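Local coordinates for ATP-dependent Clp protease proteolytic subunit (Listeria monocytogenes, PDB 4JCQ), which probably cleaves misfolded and other proteins into small peptides as the serine-protease part of an ATP-dependent Clp machine, its subunits assembling in heptameric rings, at residues 49-53 with 77-82; 102-108 with 177-183. All blocks are in the same frame, centred on the assembly; numbering follows the deposited sequence.

Contact 1: 49-53 with 77-82; sequences SNDPI and IKPTVK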
loop_
_atom_site.group_PDB
_atom_site.type_symbol
_atom_site.label_atom_id
_atom_site.label_comp_id
_atom_site.label_asym_id
_atom_site.label_seq_id
_atom_site.Cartn_x
_atom_site.Cartn_y
_atom_site.Cartn_z
ATOM N N SER H 49 30.970 -7.728 -4.751
ATOM C CA SER H 49 32.281 -8.326 -4.472
ATOM C C SER H 49 32.214 -9.845 -4.310
ATOM O O SER H 49 31.129 -10.432 -4.273
ATOM C CB SER H 49 32.915 -7.695 -3.225
ATOM O OG SER H 49 32.245 -8.100 -2.045
ATOM N N ASN H 50 33.388 -10.467 -4.217
ATOM C CA ASN H 50 33.507 -11.900 -3.958
ATOM C C ASN H 50 33.624 -12.230 -2.469
ATOM O O ASN H 50 33.852 -13.383 -2.100
ATOM C CB ASN H 50 34.702 -12.486 -4.721
ATOM C CG ASN H 50 34.449 -12.599 -6.213
ATOM O OD1 ASN H 50 35.268 -12.164 -7.022
ATOM N ND2 ASN H 50 33.317 -13.188 -6.585
ATOM N N ASP H 51 33.465 -11.211 -1.622
ATOM C CA ASP H 51 33.503 -11.376 -0.168
ATOM C C ASP H 51 32.391 -12.310 0.327
ATOM O O ASP H 51 31.327 -12.380 -0.289
ATOM C CB ASP H 51 33.395 -10.014 0.527
ATOM C CG ASP H 51 34.670 -9.189 0.414
ATOM O OD1 ASP H 51 34.633 -7.998 0.788
ATOM O OD2 ASP H 51 35.708 -9.721 -0.040
ATOM N N PRO H 52 32.641 -13.037 1.435
ATOM C CA PRO H 52 31.659 -13.984 1.979
ATOM C C PRO H 52 30.308 -13.355 2.329
ATOM O O PRO H 52 30.229 -12.160 2.621
ATOM C CB PRO H 52 32.341 -14.504 3.248
ATOM C CG PRO H 52 33.797 -14.353 2.975
ATOM C CD PRO H 52 33.911 -13.083 2.185
ATOM N N ILE H 53 29.259 -14.173 2.283
ATOM C CA ILE H 53 27.903 -13.752 2.633
ATOM C C ILE H 53 27.410 -14.596 3.807
ATOM O O ILE H 53 27.630 -15.807 3.843
ATOM C CB ILE H 53 26.939 -13.890 1.428
ATOM C CG1 ILE H 53 27.389 -12.987 0.273
ATOM C CG2 ILE H 53 25.501 -13.568 1.828
ATOM C CD1 ILE H 53 26.745 -13.310 -1.060
ATOM N N ILE H 77 26.299 -18.891 -6.878
ATOM C CA ILE H 77 27.052 -17.637 -6.775
ATOM C C ILE H 77 28.505 -17.872 -6.356
ATOM O O ILE H 77 28.814 -18.860 -5.688
ATOM C CB ILE H 77 26.364 -16.613 -5.837
ATOM C CG1 ILE H 77 26.212 -17.177 -4.416
ATOM C CG2 ILE H 77 25.020 -16.182 -6.418
ATOM C CD1 ILE H 77 25.815 -16.152 -3.374
ATOM N N LYS H 78 29.389 -16.964 -6.766
ATOM C CA LYS H 78 30.819 -17.085 -6.475
ATOM C C LYS H 78 31.203 -16.915 -4.998
ATOM O O LYS H 78 32.020 -17.689 -4.497
ATOM C CB LYS H 78 31.652 -16.159 -7.373
ATOM C CG LYS H 78 32.087 -16.809 -8.680
ATOM C CD LYS H 78 32.920 -15.873 -9.546
ATOM C CE LYS H 78 32.046 -15.034 -10.465
ATOM N NZ LYS H 78 32.850 -14.229 -11.425
ATOM N N PRO H 79 30.618 -15.919 -4.293
ATOM C CA PRO H 79 30.973 -15.749 -2.878
ATOM C C PRO H 79 30.682 -16.981 -2.018
ATOM O O PRO H 79 29.705 -17.695 -2.260
ATOM C CB PRO H 79 30.082 -14.586 -2.432
ATOM C CG PRO H 79 29.812 -13.819 -3.677
ATOM C CD PRO H 79 29.687 -14.865 -4.743
ATOM N N THR H 80 31.542 -17.220 -1.031
ATOM C CA THR H 80 31.333 -18.279 -0.048
ATOM C C THR H 80 30.181 -17.890 0.876
ATOM O O THR H 80 30.138 -16.771 1.389
ATOM C CB THR H 80 32.611 -18.537 0.777
ATOM O OG1 THR H 80 33.669 -18.939 -0.101
ATOM C CG2 THR H 80 32.389 -19.630 1.817
ATOM N N VAL H 81 29.249 -18.817 1.075
ATOM C CA VAL H 81 28.074 -18.560 1.897
ATOM C C VAL H 81 28.177 -19.269 3.245
ATOM O O VAL H 81 28.363 -20.486 3.308
ATOM C CB VAL H 81 26.770 -18.958 1.168
ATOM C CG1 VAL H 81 25.569 -18.856 2.101
ATOM C CG2 VAL H 81 26.558 -18.088 -0.065
ATOM N N LYS H 82 28.068 -18.488 4.316
ATOM C CA LYS H 82 27.970 -19.024 5.668
ATOM C C LYS H 82 26.512 -18.982 6.109
ATOM O O LYS H 82 25.810 -18.002 5.849
ATOM C CB LYS H 82 28.825 -18.209 6.640
ATOM C CG LYS H 82 30.325 -18.330 6.429
ATOM C CD LYS H 82 31.079 -17.413 7.379
ATOM C CE LYS H 82 32.576 -17.687 7.359
ATOM N NZ LYS H 82 33.209 -17.334 6.057
HETATM O O HOH W 1 33.809 -15.700 -0.450
#
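I53 meets the second segment with both its backbone and its side chain. Its N donates to T80 O at 2.9 Å, and its O accepts from K82 N at 2.8 Å. They straddle V81, which is how a parallel bridge forms, here between I53 and V81. Just before it, P52 has no N-H to give, and its CA comes to 3.2 Å from T80 O in a C-H...O contact.

The side chain of I53 carries the apolar part. CG1 lies beside the backbone N (chi1 -62°) and the chain runs on extended, which takes CD1 to the tip of I77, CD1 to CD1 at 3.8 Å, the two chains crossing at about a right angle. The same CD1 rests 3.8 Å from P79 CB, with I53 and P79 side by side and pointing the same way. The pyrrolidine ring of P79 also presses its CB against D51 O, 3.3 Å away. Before the bridge no direct backbone bond links the segments, though they stay as close; a water donates to N50 O and accepts from T80 N, while the amide of N50 lays ND2 over K78 CB at 3.5 Å.

Second-shell groups fix both loops: R22 donates to D51 O, and E46 accepts from K78 N. The contact thus brings together the turns that follow helices 32-48 and 64-76 as the chain enters neighbouring parallel strands 53-59 and 81-86, with L42, L45 and E46 of helix 32-48 packed against I53, I77 and P79.

Contact 2: 102-108 with 177-183; sequences KENRFSL and GIVNEII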
loop_
_atom_site.group_PDB
_atom_site.type_symbol
_atom_site.label_atom_id
_atom_site.label_comp_id
_atom_site.label_asym_id
_atom_site.label_seq_id
_atom_site.Cartn_x
_atom_site.Cartn_y
_atom_site.Cartn_z
ATOM N N LYS H 102 30.023 -27.777 4.966
ATOM C CA LYS H 102 29.916 -28.176 6.373
ATOM C C LYS H 102 30.595 -27.213 7.350
ATOM O O LYS H 102 29.991 -26.820 8.346
ATOM C CB LYS H 102 30.428 -29.605 6.587
ATOM C CG LYS H 102 29.969 -30.221 7.900
ATOM C CD LYS H 102 30.294 -31.703 7.973
ATOM C CE LYS H 102 29.553 -32.371 9.123
ATOM N NZ LYS H 102 29.967 -31.846 10.456
ATOM N N GLU H 103 31.835 -26.826 7.055
ATOM C CA GLU H 103 32.588 -25.920 7.936
ATOM C C GLU H 103 32.036 -24.487 7.996
ATOM O O GLU H 103 32.454 -23.694 8.838
ATOM C CB GLU H 103 34.096 -25.932 7.622
ATOM C CG GLU H 103 34.483 -26.390 6.220
ATOM C CD GLU H 103 34.569 -25.259 5.212
ATOM O OE1 GLU H 103 35.039 -24.159 5.574
ATOM O OE2 GLU H 103 34.184 -25.479 4.043
ATOM N N ASN H 104 31.081 -24.179 7.119
ATOM C CA ASN H 104 30.420 -22.874 7.105
ATOM C C ASN H 104 28.995 -22.907 7.671
ATOM O O ASN H 104 28.225 -21.962 7.485
ATOM C CB ASN H 104 30.417 -22.294 5.685
ATOM C CG ASN H 104 31.815 -22.049 5.150
ATOM O OD1 ASN H 104 32.699 -21.589 5.873
ATOM N ND2 ASN H 104 32.021 -22.353 3.874
ATOM N N ARG H 105 28.657 -23.990 8.370
ATOM C CA ARG H 105 27.314 -24.154 8.934
ATOM C C ARG H 105 27.308 -23.952 10.448
ATOM O O ARG H 105 27.830 -24.776 11.206
ATOM C CB ARG H 105 26.708 -25.509 8.544
ATOM C CG ARG H 105 26.596 -25.720 7.039
ATOM C CD ARG H 105 25.513 -26.722 6.664
ATOM N NE ARG H 105 25.803 -28.072 7.140
ATOM C CZ ARG H 105 26.340 -29.040 6.400
ATOM N NH1 ARG H 105 26.658 -28.826 5.127
ATOM N NH2 ARG H 105 26.557 -30.233 6.938
ATOM N N PHE H 106 26.709 -22.842 10.869
ATOM C CA PHE H 106 26.703 -22.428 12.268
ATOM C C PHE H 106 25.294 -22.441 12.850
ATOM O O PHE H 106 24.302 -22.485 12.114
ATOM C CB PHE H 106 27.298 -21.020 12.410
ATOM C CG PHE H 106 28.712 -20.897 11.909
ATOM C CD1 PHE H 106 28.969 -20.610 10.570
ATOM C CD2 PHE H 106 29.788 -21.056 12.777
ATOM C CE1 PHE H 106 30.271 -20.493 10.107
ATOM C CE2 PHE H 106 31.094 -20.937 12.319
ATOM C CZ PHE H 106 31.334 -20.655 10.982
ATOM N N SER H 107 25.212 -22.402 14.176
ATOM C CA SER H 107 23.932 -22.264 14.854
ATOM C C SER H 107 24.022 -21.387 16.091
ATOM O O SER H 107 24.989 -21.458 16.853
ATOM C CB SER H 107 23.375 -23.630 15.248
ATOM O OG SER H 107 22.064 -23.499 15.775
ATOM N N LEU H 108 22.999 -20.558 16.276
ATOM C CA LEU H 108 22.780 -19.879 17.546
ATOM C C LEU H 108 22.224 -20.910 18.542
ATOM O O LEU H 108 21.621 -21.901 18.124
ATOM C CB LEU H 108 21.837 -18.685 17.351
ATOM C CG LEU H 108 22.441 -17.285 17.118
ATOM C CD1 LEU H 108 23.864 -17.281 16.569
ATOM C CD2 LEU H 108 21.528 -16.422 16.258
ATOM N N GLY H 177 25.407 -34.048 12.093
ATOM C CA GLY H 177 26.184 -33.550 10.958
ATOM C C GLY H 177 25.530 -32.395 10.219
ATOM O O GLY H 177 25.994 -31.994 9.149
ATOM N N ILE H 178 24.450 -31.861 10.786
ATOM C CA ILE H 178 23.762 -30.698 10.216
ATOM C C ILE H 178 24.517 -29.423 10.593
ATOM O O ILE H 178 24.942 -28.660 9.721
ATOM C CB ILE H 178 22.292 -30.610 10.690
ATOM C CG1 ILE H 178 21.506 -31.848 10.245
ATOM C CG2 ILE H 178 21.623 -29.342 10.167
ATOM C CD1 ILE H 178 20.233 -32.085 11.038
ATOM N N VAL H 179 24.684 -29.210 11.896
ATOM C CA VAL H 179 25.404 -28.055 12.425
ATOM C C VAL H 179 26.865 -28.431 12.658
ATOM O O VAL H 179 27.152 -29.496 13.205
ATOM C CB VAL H 179 24.776 -27.569 13.752
ATOM C CG1 VAL H 179 25.574 -26.416 14.351
ATOM C CG2 VAL H 179 23.325 -27.160 13.539
ATOM N N ASN H 180 27.783 -27.563 12.240
ATOM C CA ASN H 180 29.206 -27.783 12.484
ATOM C C ASN H 180 29.681 -27.137 13.781
ATOM O O ASN H 180 30.446 -27.739 14.536
ATOM C CB ASN H 180 30.048 -27.277 11.311
ATOM C CG ASN H 180 31.469 -27.815 11.333
ATOM O OD1 ASN H 180 32.436 -27.051 11.337
ATOM N ND2 ASN H 180 31.602 -29.135 11.344
ATOM N N GLU H 181 29.220 -25.913 14.033
ATOM C CA GLU H 181 29.679 -25.137 15.180
ATOM C C GLU H 181 28.539 -24.336 15.808
ATOM O O GLU H 181 27.795 -23.644 15.112
ATOM C CB GLU H 181 30.816 -24.202 14.755
ATOM C CG GLU H 181 31.594 -23.579 15.904
ATOM C CD GLU H 181 32.762 -22.725 15.435
ATOM O OE1 GLU H 181 33.230 -21.881 16.228
ATOM O OE2 GLU H 181 33.215 -22.893 14.281
ATOM N N ILE H 182 28.412 -24.446 17.126
ATOM C CA ILE H 182 27.444 -23.655 17.881
ATOM C C ILE H 182 28.137 -22.394 18.391
ATOM O O ILE H 182 29.170 -22.470 19.061
ATOM C CB ILE H 182 26.833 -24.457 19.052
ATOM C CG1 ILE H 182 26.199 -25.754 18.536
ATOM C CG2 ILE H 182 25.809 -23.615 19.810
ATOM C CD1 ILE H 182 25.907 -26.781 19.611
ATOM N N ILE H 183 27.570 -21.239 18.057
ATOM C CA ILE H 183 28.155 -19.949 18.429
ATOM C C ILE H 183 27.173 -19.081 19.220
ATOM O O ILE H 183 25.964 -19.118 18.982
ATOM C CB ILE H 183 28.688 -19.173 17.198
ATOM C CG1 ILE H 183 27.597 -19.029 16.123
ATOM C CG2 ILE H 183 29.929 -19.858 16.636
ATOM C CD1 ILE H 183 27.895 -17.999 15.053
HETATM O O HOH W 2 29.025 -31.700 13.000
#
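R105 reaches across to the turn of G177 and I178 with its guanidinium edge-on to two backbone carbonyls. NE donates to I178 O at 2.8 Å, almost straight at 172°, and NH2 donates to G177 O at 2.9 Å on a more bent path. Both acceptors lie close to the guanidinium plane, and each N-H arrives in the plane of its carbonyl. A bend at chi3 (-65°) swings the group into this position, and K102 CA sits over one face, near the rim. G177 closes helix 170-176 in a Schellman motif.

Farther along, F106 and E181 run side by side, pointing the same way. The ring and the carboxylate are turned 52° apart, with CE2 of F106 3.5 Å from OE2 of E181. I183 adds its CG2 at 4.0 Å from F106 CD2, approaching the ring obliquely. On the other face of the sheet, S107 CB packs on V179 CG1 at 3.7 Å, and S107 OG is held by L108 O and Y113. Between these layers runs the parallel pairing: S107 N donates to E181 O, and I183 N to S107 O at 2.9 Å.

R105 NH1 donates to A100 O, and NH2 also to A150 O. A buried cation spread over four backbone carbonyls, with no carboxylate among them, probably keeps its charge and ties the end of helix 170-176 to strand 105-108.

Contacts 1 and 2, centres about 17 Å apart, belong to the same parallel sheet and meet where strands 81-86 and 105-108 run as neighbours: T80 CG2 comes within 3.4 Å of N104 ND2, and K82 packs on F106. Contact 1 is partly buried, with exposed polar and proline residues around an isoleucine-proline centre, and its direct bonds across the segments are backbone ones. Contact 2 is largely buried, joins the edge strand 181-182 of this chain, and adds a side-chain cation to the backbone pairing. A water bridges each, between backbone atoms in contact 1 and from a lysine in contact 2. Subunit neighbours reach both: R186 of one lies on K78, F76 of another on I183.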